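Local coordinates for putative enoyl-CoA hydratase/isomerase (Mycobacterium abscessus, PDB 4MI2) that probably isomerises ring-epoxidised phenylacetyl-CoA in phenylacetate degradation, as a member of the enoyl-CoA hydratase/isomerase (crotonase) family, at the interface of chains A and B. Numbering follows the deposited sequence. Chains: chain A/B, Putative enoyl-CoA hydratase/isomerase.

Contact 1: the interface of chains A and B. Residues chain A 240, 243; chain B 89, 141, 146-149.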
# COMPACT_ATOMS: atom_id res chain seq x y z
N GLN A 240 -6.57 -21.36 11.36
CA GLN A 240 -7.73 -22.08 10.85
C GLN A 240 -7.95 -23.37 11.63
O GLN A 240 -9.09 -23.75 11.88
CB GLN A 240 -7.59 -22.39 9.35
CG GLN A 240 -7.55 -21.18 8.43
CD GLN A 240 -8.86 -20.41 8.37
OE1 GLN A 240 -9.28 -19.80 9.34
NE2 GLN A 240 -9.48 -20.40 7.21
N LEU A 243 -9.61 -22.46 14.89
CA LEU A 243 -11.00 -22.05 14.70
C LEU A 243 -11.90 -23.18 14.22
O LEU A 243 -13.07 -23.24 14.56
CB LEU A 243 -11.09 -20.87 13.74
CG LEU A 243 -10.45 -19.57 14.24
CD1 LEU A 243 -10.36 -18.55 13.11
CD2 LEU A 243 -11.21 -19.00 15.43
N VAL B 89 -5.83 -27.24 4.81
CA VAL B 89 -5.11 -25.98 4.58
C VAL B 89 -3.62 -26.26 4.40
O VAL B 89 -2.97 -25.76 3.48
CB VAL B 89 -5.32 -24.94 5.72
CG1 VAL B 89 -4.56 -23.66 5.43
CG2 VAL B 89 -6.80 -24.62 5.89
N PHE B 141 -14.79 -16.20 5.17
CA PHE B 141 -14.34 -17.04 6.30
C PHE B 141 -15.03 -16.77 7.64
O PHE B 141 -15.50 -17.69 8.30
CB PHE B 141 -12.82 -16.93 6.46
CG PHE B 141 -12.04 -17.48 5.28
CD1 PHE B 141 -11.33 -16.63 4.44
CD2 PHE B 141 -12.00 -18.84 5.02
CE1 PHE B 141 -10.60 -17.14 3.36
CE2 PHE B 141 -11.28 -19.36 3.95
CZ PHE B 141 -10.58 -18.50 3.12
N LEU B 146 -14.40 -18.85 10.74
CA LEU B 146 -13.00 -19.07 10.42
C LEU B 146 -12.34 -17.70 10.22
O LEU B 146 -13.01 -16.67 10.32
CB LEU B 146 -12.87 -19.96 9.19
CG LEU B 146 -13.46 -21.38 9.37
CD1 LEU B 146 -13.52 -22.15 8.05
CD2 LEU B 146 -12.69 -22.17 10.43
N ALA B 147 -11.04 -17.68 9.94
CA ALA B 147 -10.32 -16.41 9.79
C ALA B 147 -9.86 -16.15 8.35
O ALA B 147 -10.38 -15.25 7.68
CB ALA B 147 -9.15 -16.36 10.76
N ALA B 148 -8.90 -16.94 7.87
CA ALA B 148 -8.31 -16.74 6.54
C ALA B 148 -7.37 -17.89 6.19
O ALA B 148 -6.69 -18.44 7.07
CB ALA B 148 -7.53 -15.44 6.47
N ASP B 149 -7.36 -18.25 4.91
CA ASP B 149 -6.34 -19.11 4.34
C ASP B 149 -6.09 -18.75 2.87
O ASP B 149 -6.57 -17.73 2.38
CB ASP B 149 -6.67 -20.59 4.56
CG ASP B 149 -8.02 -21.01 3.99
OD1 ASP B 149 -8.25 -20.81 2.77
OD2 ASP B 149 -8.83 -21.58 4.76
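A:Gln240 lays its side-chain amide along the loop B:Leu146 to B:Asp149 and supplies most of the surface hidden here, 82 Å². The side chain bends about its CB-CG bond (chi2 -67°), which swings the amide toward the B loop. The carboxamide then uses both ends. Its oxygen OE1 accepts a nearly straight hydrogen bond from the backbone N of B:Ala147 at 2.8 Å. That donor lies in the carbonyl plane, on a lone pair of OE1. The N of B:Ala148 adds a weak bond to the same oxygen. At the other end NE2 gives a hydrogen bond of 2.8 Å to the carboxylate oxygen OD2 of B:Asp149. OD2 lies in the amide plane of A:Gln240, but the amide nitrogen meets it from above the carboxylate, 42° out of that plane. The two side chains cross at about a right angle, with their flat groups turned 62° apart. Bonds at both ends should stop the amide from flipping. They read its O and NH2 separately. The backbone O of B:Ala148 lies over one amide face, 3.2 Å from CD of A:Gln240. B:Leu146 approaches from the opposite side with its CB.

The B:Phe141 ring lies beneath the amide end and the loop. The same face carries CA of B:Ala148 near the rim and NE2 of A:Gln240, which is 3.7 Å from CD2 of the ring. The ring may thus help to position the loop. One turn along the A helix, A:Leu243 adds an apolar flank. Its CB meets CD2 of B:Leu146 at 3.9 Å. Its methyl CD1 presses tightly on CB of B:Ala147, at 3.4 Å.

Contact 2: the interface of chains A and B. Residues chain A 229, 232-233, 236; chain B 97, 150-151, 154.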
# COMPACT_ATOMS: atom_id res chain seq x y z
N LEU A 229 5.75 -15.57 2.01
CA LEU A 229 4.57 -16.40 1.77
C LEU A 229 4.53 -17.61 2.70
O LEU A 229 3.48 -17.92 3.26
CB LEU A 229 4.53 -16.86 0.31
CG LEU A 229 3.37 -17.79 -0.06
CD1 LEU A 229 2.04 -17.09 0.15
CD2 LEU A 229 3.51 -18.23 -1.51
N VAL A 232 3.18 -16.63 5.99
CA VAL A 232 1.76 -16.30 5.88
C VAL A 232 0.92 -17.57 5.94
O VAL A 232 -0.02 -17.67 6.73
CB VAL A 232 1.45 -15.55 4.56
CG1 VAL A 232 -0.05 -15.39 4.36
CG2 VAL A 232 2.15 -14.20 4.53
N LEU A 233 1.28 -18.54 5.11
CA LEU A 233 0.54 -19.79 4.96
C LEU A 233 0.56 -20.65 6.22
O LEU A 233 -0.47 -21.22 6.59
CB LEU A 233 1.09 -20.57 3.77
CG LEU A 233 0.92 -19.91 2.41
CD1 LEU A 233 1.60 -20.74 1.33
CD2 LEU A 233 -0.55 -19.71 2.08
N GLU A 236 -1.69 -18.93 8.83
CA GLU A 236 -3.08 -19.14 8.42
C GLU A 236 -3.55 -20.54 8.80
O GLU A 236 -4.60 -20.69 9.42
CB GLU A 236 -3.24 -18.90 6.91
CG GLU A 236 -3.22 -17.42 6.54
CD GLU A 236 -3.32 -17.16 5.03
OE1 GLU A 236 -3.15 -18.11 4.22
OE2 GLU A 236 -3.56 -15.99 4.68
N LEU B 97 -0.88 -22.63 -3.24
CA LEU B 97 -0.49 -21.23 -3.25
C LEU B 97 1.01 -21.06 -3.49
O LEU B 97 1.41 -20.15 -4.23
CB LEU B 97 -0.91 -20.53 -1.96
CG LEU B 97 -2.32 -19.91 -1.93
CD1 LEU B 97 -2.45 -18.83 -3.00
CD2 LEU B 97 -3.42 -20.96 -2.10
N SER B 150 -5.27 -19.55 2.19
CA SER B 150 -4.93 -19.32 0.79
C SER B 150 -4.23 -17.98 0.57
O SER B 150 -4.37 -17.37 -0.50
CB SER B 150 -6.18 -19.44 -0.09
OG SER B 150 -6.82 -20.67 0.14
N ALA B 151 -3.46 -17.54 1.57
CA ALA B 151 -2.64 -16.32 1.54
C ALA B 151 -3.44 -15.01 1.54
O ALA B 151 -2.86 -13.92 1.40
CB ALA B 151 -1.68 -16.35 0.36
N ALA B 154 -2.66 -11.83 3.46
CA ALA B 154 -1.61 -11.01 2.88
C ALA B 154 -2.06 -10.39 1.54
O ALA B 154 -1.97 -9.18 1.35
CB ALA B 154 -0.36 -11.85 2.68
O HOH W 1 -3.61 -20.87 3.95
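B:Ala151 sits against four side chains of one A helix: A:Leu229, A:Val232, A:Leu233 and A:Glu236. It hides 45 Å² under that helix. Its methyl CB is the core of the packed part. CD1 of A:Leu229 touches it at 3.8 Å, and CD2 of A:Leu233 at 3.9 Å. A:Val232 points one branch, CG1, at CA of B:Ala151. Both of its methyls also meet CB of B:Ala154, with CG2 at 3.9 Å.

The polar part is A:Glu236. Its chain is extended beyond CG (chi2 177°), which carries the carboxylate out to the B backbone. OE1 accepts a hydrogen bond of 2.7 Å from N of B:Ala151, through the syn lone pair on the side of OE2. The same oxygen holds water 1 at 2.8 Å. That water also bonds N of B:Ser150, so the carboxylate reaches two successive backbone nitrogens, one directly and one through water. On the B:Ser150 side the contact is made through water and is looser.

The apolar rim by B:Leu97 is also loose. CB of B:Leu97 stays 4.1 Å from CD1 and CD2 of A:Leu233, and the two side chains cross obliquely.

B:Ser150 and B:Ala151 both have positive phi, which turns the chain into helix 152-160. The carboxylate of A:Glu236 thus reaches the start of this B helix, which may stabilise its charge. Helix 229-244 of chain A lies across that turn, with helix 87-102 of chain B beside it.

Contact 1 and contact 2 lie about 11 Å apart, between centres of their C-alpha atoms. They share helix 229-244 of chain A: contact 2 takes its first half and contact 1 its last turns. In chain B they share helix 87-102 and one unbroken stretch, B:Leu146 to B:Ala151. One helix therefore covers this whole loop. B:Asp149 lies where related isomerases carry a catalytic acid, so the subunit contact may help to shape an active site. The interface is not an exact two-fold. This suits the deposited three-copy assembly and the trimers typical of the crotonase family.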